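Local structure of VMB-1 (Vibrio alginolyticus, 6JV4) at residues Lys62-Ile65 with Glu66-Ala70; Ile91-Leu94 with Asn95-Ile99. The protein is a zinc-dependent metallo-beta-lactamase of subclass B1 that probably hydrolyses beta-lactams to substituted beta-amino acids. One frame throughout, in Å; residues are numbered along the deposited sequence.

Interaction 1. Residues Lys62-Ile65 with Glu66-Ala70; sequences KQLI and EWIEA
With CG of both Leu64 (chi1 -177°) and Trp67 (chi1 176°) trans to the backbone nitrogen, the leucine CD1 arrives obliquely at the six-membered part of the indole, 4.2 Å from CE3 of Trp67. One turn on from Leu64, the CG1-CD1 branch of Ile68 lies back over the preceding turn: its CD1 is 4.2 Å from CG of Leu64, and its CG1 3.3 Å from Leu64 O. That same carbonyl oxygen accepts the amide N-H of Ile68, at 2.9 Å from the nitrogen and 166° at the hydrogen. Ile65 and Glu69 run side by side in the same direction, and the CG2 methyl of Ile65 is 3.9 Å from OE2 of Glu69, a van der Waals contact with the carboxylate. Lys62 O has two donors, the amide of Glu66 and a water 2.8 Å away; this water also gives a weak bond to Glu66 OE1. Beyond the two segments, Tyr22 meets the Trp67 ring edge-to-face, while Met51 and Val42 of the sheet receive Leu64. Four consecutive i to i+4 amide bonds, from Lys62-Glu66 to Ile65-Glu69, identify a regular alpha-helix, the amphipathic connection of the beta-alpha-beta unit formed by strand 48-52, helix 58-70 and strand 74-79.

Interaction 2. Residues Ile91-Leu94 with Asn95-Ile99; sequences IPLL and NDLKI
Leu94 packs against Ile99, and Asn95 lies alongside Ile91, where helix 91-96 closes in a Schellman motif; Leu94 and Asn95, followed by Leu93, bury the most surface here. The evidence for the motif is the positive phi of Lys98 (56°) together with two backbone bonds reaching back into the last turn: Ile99 N to Leu94 O, 2.9 Å, and Lys98 N to Asn95 O, 3.0 Å. Leu94 O also receives a weak bond from Leu97 N. Beyond the turn the chain brings Ile99 back against the helix, and its CD1 meets CD2 of Leu94 obliquely at 3.7 Å, the apolar contact that accompanies the motif. Leu93, with CG trans to its backbone nitrogen (chi1 174°), crosses the side chain of Leu97 at an angle, CD1 to CD1 4.0 Å. Asn95 and Ile91 point their side chains the same way. The two polar atoms of the Asn95 amide are held from outside the segments, OD1 by Thr101 OG1 and ND2 by Glu117 OE2, with a weak further bond from ND2 to Val118 O; bonds at both ends should limit its rotation and tie the helix to the chain beyond it. Against this polar group rests a methyl, CG2 of Ile91, 3.4 Å from Asn95 ND2.

In the fold
Interaction 1 comes first along the chain, on helix 58-70; interaction 2 follows after strand 74-79, on helix 91-96 and the turn before strand 100-104. Their centres are about 14 Å apart, and strands 48-52, 74-79 and 100-104 are parallel neighbours in the seven-stranded sheet. Helix 58-70 touches helix 91-96 and the turn after it: Ile65 CD1 lies 3.6 Å from Leu97 CD1 and 4.0 Å from Leu94 CD2, and Lys62 CG packs on Leu93 CD2. Lys62 and Ile65 thus pack on Leu93, Leu94, Leu97 and Ile99. Both contacts belong to the helical layer beside this sheet; interaction 2 is nearer the zinc site, its Ile91 side chain about 10 Å from that of zinc ligand His82.

Interaction 1. Residues Lys62-Ile65 with Glu66-Ala70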
loop_
_atom_site.group_PDB
_atom_site.type_symbol
_atom_site.label_atom_id
_atom_site.label_comp_id
_atom_site.label_asym_id
_atom_site.label_seq_id
_atom_site.Cartn_x
_atom_site.Cartn_y
_atom_site.Cartn_z
ATOM N N LYS A 62 -9.000 -3.986 -13.539
ATOM C CA LYS A 62 -9.200 -3.854 -15.005
ATOM C C LYS A 62 -9.701 -2.443 -15.327
ATOM O O LYS A 62 -9.194 -1.823 -16.298
ATOM C CB LYS A 62 -10.198 -4.908 -15.491
ATOM C CG LYS A 62 -9.621 -6.303 -15.520
ATOM C CD LYS A 62 -10.595 -7.343 -16.036
ATOM C CE LYS A 62 -9.939 -8.699 -16.092
ATOM N NZ LYS A 62 -10.798 -9.692 -16.780
ATOM N N GLN A 63 -10.616 -1.902 -14.520
ATOM C CA GLN A 63 -11.152 -0.532 -14.736
ATOM C C GLN A 63 -10.023 0.495 -14.558
ATOM O O GLN A 63 -9.953 1.486 -15.339
ATOM C CB GLN A 63 -12.303 -0.241 -13.790
ATOM C CG GLN A 63 -13.548 -1.073 -14.107
ATOM C CD GLN A 63 -14.458 -1.151 -12.904
ATOM O OE1 GLN A 63 -14.247 -0.487 -11.898
ATOM N NE2 GLN A 63 -15.521 -1.956 -12.992
ATOM N N LEU A 64 -9.139 0.251 -13.584
ATOM C CA LEU A 64 -8.020 1.192 -13.336
ATOM C C LEU A 64 -7.077 1.176 -14.548
ATOM O O LEU A 64 -6.635 2.270 -14.968
ATOM C CB LEU A 64 -7.275 0.797 -12.061
ATOM C CG LEU A 64 -6.148 1.757 -11.672
ATOM C CD1 LEU A 64 -6.650 3.186 -11.545
ATOM C CD2 LEU A 64 -5.467 1.295 -10.385
ATOM N N ILE A 65 -6.754 0.006 -15.073
ATOM C CA ILE A 65 -5.872 -0.110 -16.278
ATOM C C ILE A 65 -6.536 0.626 -17.449
ATOM O O ILE A 65 -5.841 1.414 -18.151
ATOM C CB ILE A 65 -5.582 -1.578 -16.583
ATOM C CG1 ILE A 65 -4.621 -2.156 -15.539
ATOM C CG2 ILE A 65 -5.048 -1.790 -18.001
ATOM C CD1 ILE A 65 -4.605 -3.642 -15.529
ATOM N N GLU A 66 -7.842 0.471 -17.628
ATOM C CA GLU A 66 -8.576 1.178 -18.729
ATOM C C GLU A 66 -8.432 2.686 -18.533
ATOM O O GLU A 66 -8.172 3.413 -19.523
ATOM C CB GLU A 66 -10.059 0.774 -18.778
ATOM C CG GLU A 66 -10.289 -0.626 -19.298
ATOM C CD GLU A 66 -11.607 -1.298 -18.908
ATOM O OE1 GLU A 66 -11.680 -2.564 -19.020
ATOM O OE2 GLU A 66 -12.567 -0.572 -18.487
ATOM N N TRP A 67 -8.626 3.187 -17.318
ATOM C CA TRP A 67 -8.560 4.641 -17.029
ATOM C C TRP A 67 -7.166 5.168 -17.311
ATOM O O TRP A 67 -7.063 6.240 -17.954
ATOM C CB TRP A 67 -8.952 4.935 -15.591
ATOM C CG TRP A 67 -8.831 6.368 -15.197
ATOM C CD1 TRP A 67 -9.775 7.342 -15.331
ATOM C CD2 TRP A 67 -7.730 6.968 -14.493
ATOM N NE1 TRP A 67 -9.329 8.513 -14.770
ATOM C CE2 TRP A 67 -8.072 8.318 -14.266
ATOM C CE3 TRP A 67 -6.480 6.509 -14.082
ATOM C CZ2 TRP A 67 -7.219 9.205 -13.610
ATOM C CZ3 TRP A 67 -5.628 7.391 -13.448
ATOM C CH2 TRP A 67 -5.988 8.722 -13.230
ATOM N N ILE A 68 -6.137 4.446 -16.861
ATOM C CA ILE A 68 -4.721 4.855 -17.103
ATOM C C ILE A 68 -4.485 4.960 -18.615
ATOM O O ILE A 68 -3.965 5.993 -19.063
ATOM C CB ILE A 68 -3.738 3.893 -16.416
ATOM C CG1 ILE A 68 -3.844 4.029 -14.893
ATOM C CG2 ILE A 68 -2.311 4.141 -16.896
ATOM C CD1 ILE A 68 -3.056 2.982 -14.158
ATOM N N GLU A 69 -4.815 3.908 -19.357
ATOM C CA GLU A 69 -4.542 3.858 -20.810
ATOM C C GLU A 69 -5.369 4.938 -21.528
ATOM O O GLU A 69 -4.808 5.535 -22.471
ATOM C CB GLU A 69 -4.764 2.433 -21.303
ATOM C CG GLU A 69 -3.728 1.473 -20.743
ATOM C CD GLU A 69 -3.757 0.039 -21.256
ATOM O OE1 GLU A 69 -4.767 -0.363 -21.842
ATOM O OE2 GLU A 69 -2.773 -0.694 -21.018
ATOM N N ALA A 70 -6.602 5.215 -21.104
ATOM C CA ALA A 70 -7.473 6.251 -21.720
ATOM C C ALA A 70 -6.889 7.647 -21.482
ATOM O O ALA A 70 -7.307 8.583 -22.188
ATOM C CB ALA A 70 -8.897 6.173 -21.234
HETATM O O HOH W 1 -8.470 -3.304 -18.555
#

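Interaction 2. Residues Ile91-Leu94 with Asn95-Ile99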
loop_
_atom_site.group_PDB
_atom_site.type_symbol
_atom_site.label_atom_id
_atom_site.label_comp_id
_atom_site.label_asym_id
_atom_site.label_seq_id
_atom_site.Cartn_x
_atom_site.Cartn_y
_atom_site.Cartn_z
ATOM N N ILE A 91 -1.788 -9.552 -8.660
ATOM C CA ILE A 91 -0.487 -9.945 -9.263
ATOM C C ILE A 91 -0.709 -10.841 -10.494
ATOM O O ILE A 91 -0.038 -10.631 -11.519
ATOM C CB ILE A 91 0.413 -10.559 -8.192
ATOM C CG1 ILE A 91 0.986 -9.469 -7.273
ATOM C CG2 ILE A 91 1.510 -11.376 -8.805
ATOM C CD1 ILE A 91 1.852 -10.045 -6.201
ATOM N N PRO A 92 -1.573 -11.893 -10.451
ATOM C CA PRO A 92 -1.715 -12.776 -11.597
ATOM C C PRO A 92 -2.149 -12.006 -12.841
ATOM O O PRO A 92 -1.545 -12.214 -13.905
ATOM C CB PRO A 92 -2.748 -13.811 -11.128
ATOM C CG PRO A 92 -2.563 -13.834 -9.618
ATOM C CD PRO A 92 -2.316 -12.380 -9.278
ATOM N N LEU A 93 -3.159 -11.146 -12.719
ATOM C CA LEU A 93 -3.640 -10.325 -13.850
ATOM C C LEU A 93 -2.485 -9.486 -14.379
ATOM O O LEU A 93 -2.316 -9.428 -15.610
ATOM C CB LEU A 93 -4.807 -9.436 -13.423
ATOM C CG LEU A 93 -5.273 -8.463 -14.493
ATOM C CD1 LEU A 93 -5.833 -9.228 -15.715
ATOM C CD2 LEU A 93 -6.283 -7.496 -13.944
ATOM N N LEU A 94 -1.745 -8.787 -13.500
ATOM C CA LEU A 94 -0.684 -7.889 -14.017
ATOM C C LEU A 94 0.402 -8.725 -14.692
ATOM O O LEU A 94 0.900 -8.311 -15.782
ATOM C CB LEU A 94 -0.115 -7.047 -12.873
ATOM C CG LEU A 94 -1.090 -6.094 -12.196
ATOM C CD1 LEU A 94 -0.414 -5.329 -11.064
ATOM C CD2 LEU A 94 -1.715 -5.113 -13.143
ATOM N N ASN A 95 0.740 -9.869 -14.123
ATOM C CA ASN A 95 1.796 -10.742 -14.695
ATOM C C ASN A 95 1.315 -11.231 -16.077
ATOM O O ASN A 95 2.123 -11.192 -17.033
ATOM C CB ASN A 95 2.155 -11.867 -13.737
ATOM C CG ASN A 95 3.061 -11.436 -12.591
ATOM O OD1 ASN A 95 3.554 -10.288 -12.550
ATOM N ND2 ASN A 95 3.211 -12.339 -11.626
ATOM N N ASP A 96 0.044 -11.589 -16.182
ATOM C CA ASP A 96 -0.595 -11.994 -17.471
ATOM C C ASP A 96 -0.535 -10.886 -18.520
ATOM O O ASP A 96 -0.318 -11.267 -19.686
ATOM C CB ASP A 96 -2.033 -12.440 -17.271
ATOM C CG ASP A 96 -2.143 -13.818 -16.678
ATOM O OD1 ASP A 96 -1.115 -14.508 -16.641
ATOM O OD2 ASP A 96 -3.254 -14.185 -16.266
ATOM N N LEU A 97 -0.646 -9.600 -18.139
ATOM C CA LEU A 97 -0.563 -8.414 -19.035
ATOM C C LEU A 97 0.885 -7.972 -19.219
ATOM O O LEU A 97 1.089 -6.942 -19.838
ATOM C CB LEU A 97 -1.430 -7.284 -18.478
ATOM C CG LEU A 97 -2.909 -7.601 -18.305
ATOM C CD1 LEU A 97 -3.633 -6.489 -17.560
ATOM C CD2 LEU A 97 -3.562 -7.861 -19.658
ATOM N N LYS A 98 1.860 -8.703 -18.675
ATOM C CA LYS A 98 3.298 -8.355 -18.743
ATOM C C LYS A 98 3.532 -6.952 -18.171
ATOM O O LYS A 98 4.397 -6.218 -18.666
ATOM C CB LYS A 98 3.791 -8.535 -20.189
ATOM C CG LYS A 98 3.411 -9.895 -20.765
ATOM C CD LYS A 98 4.518 -10.555 -21.548
ATOM C CE LYS A 98 4.093 -11.898 -22.110
ATOM N NZ LYS A 98 4.147 -11.894 -23.590
ATOM N N ILE A 99 2.796 -6.592 -17.118
ATOM C CA ILE A 99 3.081 -5.384 -16.302
ATOM C C ILE A 99 4.002 -5.856 -15.176
ATOM O O ILE A 99 3.624 -6.824 -14.513
ATOM C CB ILE A 99 1.771 -4.773 -15.782
ATOM C CG1 ILE A 99 0.868 -4.311 -16.918
ATOM C CG2 ILE A 99 2.055 -3.640 -14.795
ATOM C CD1 ILE A 99 -0.547 -4.034 -16.484
#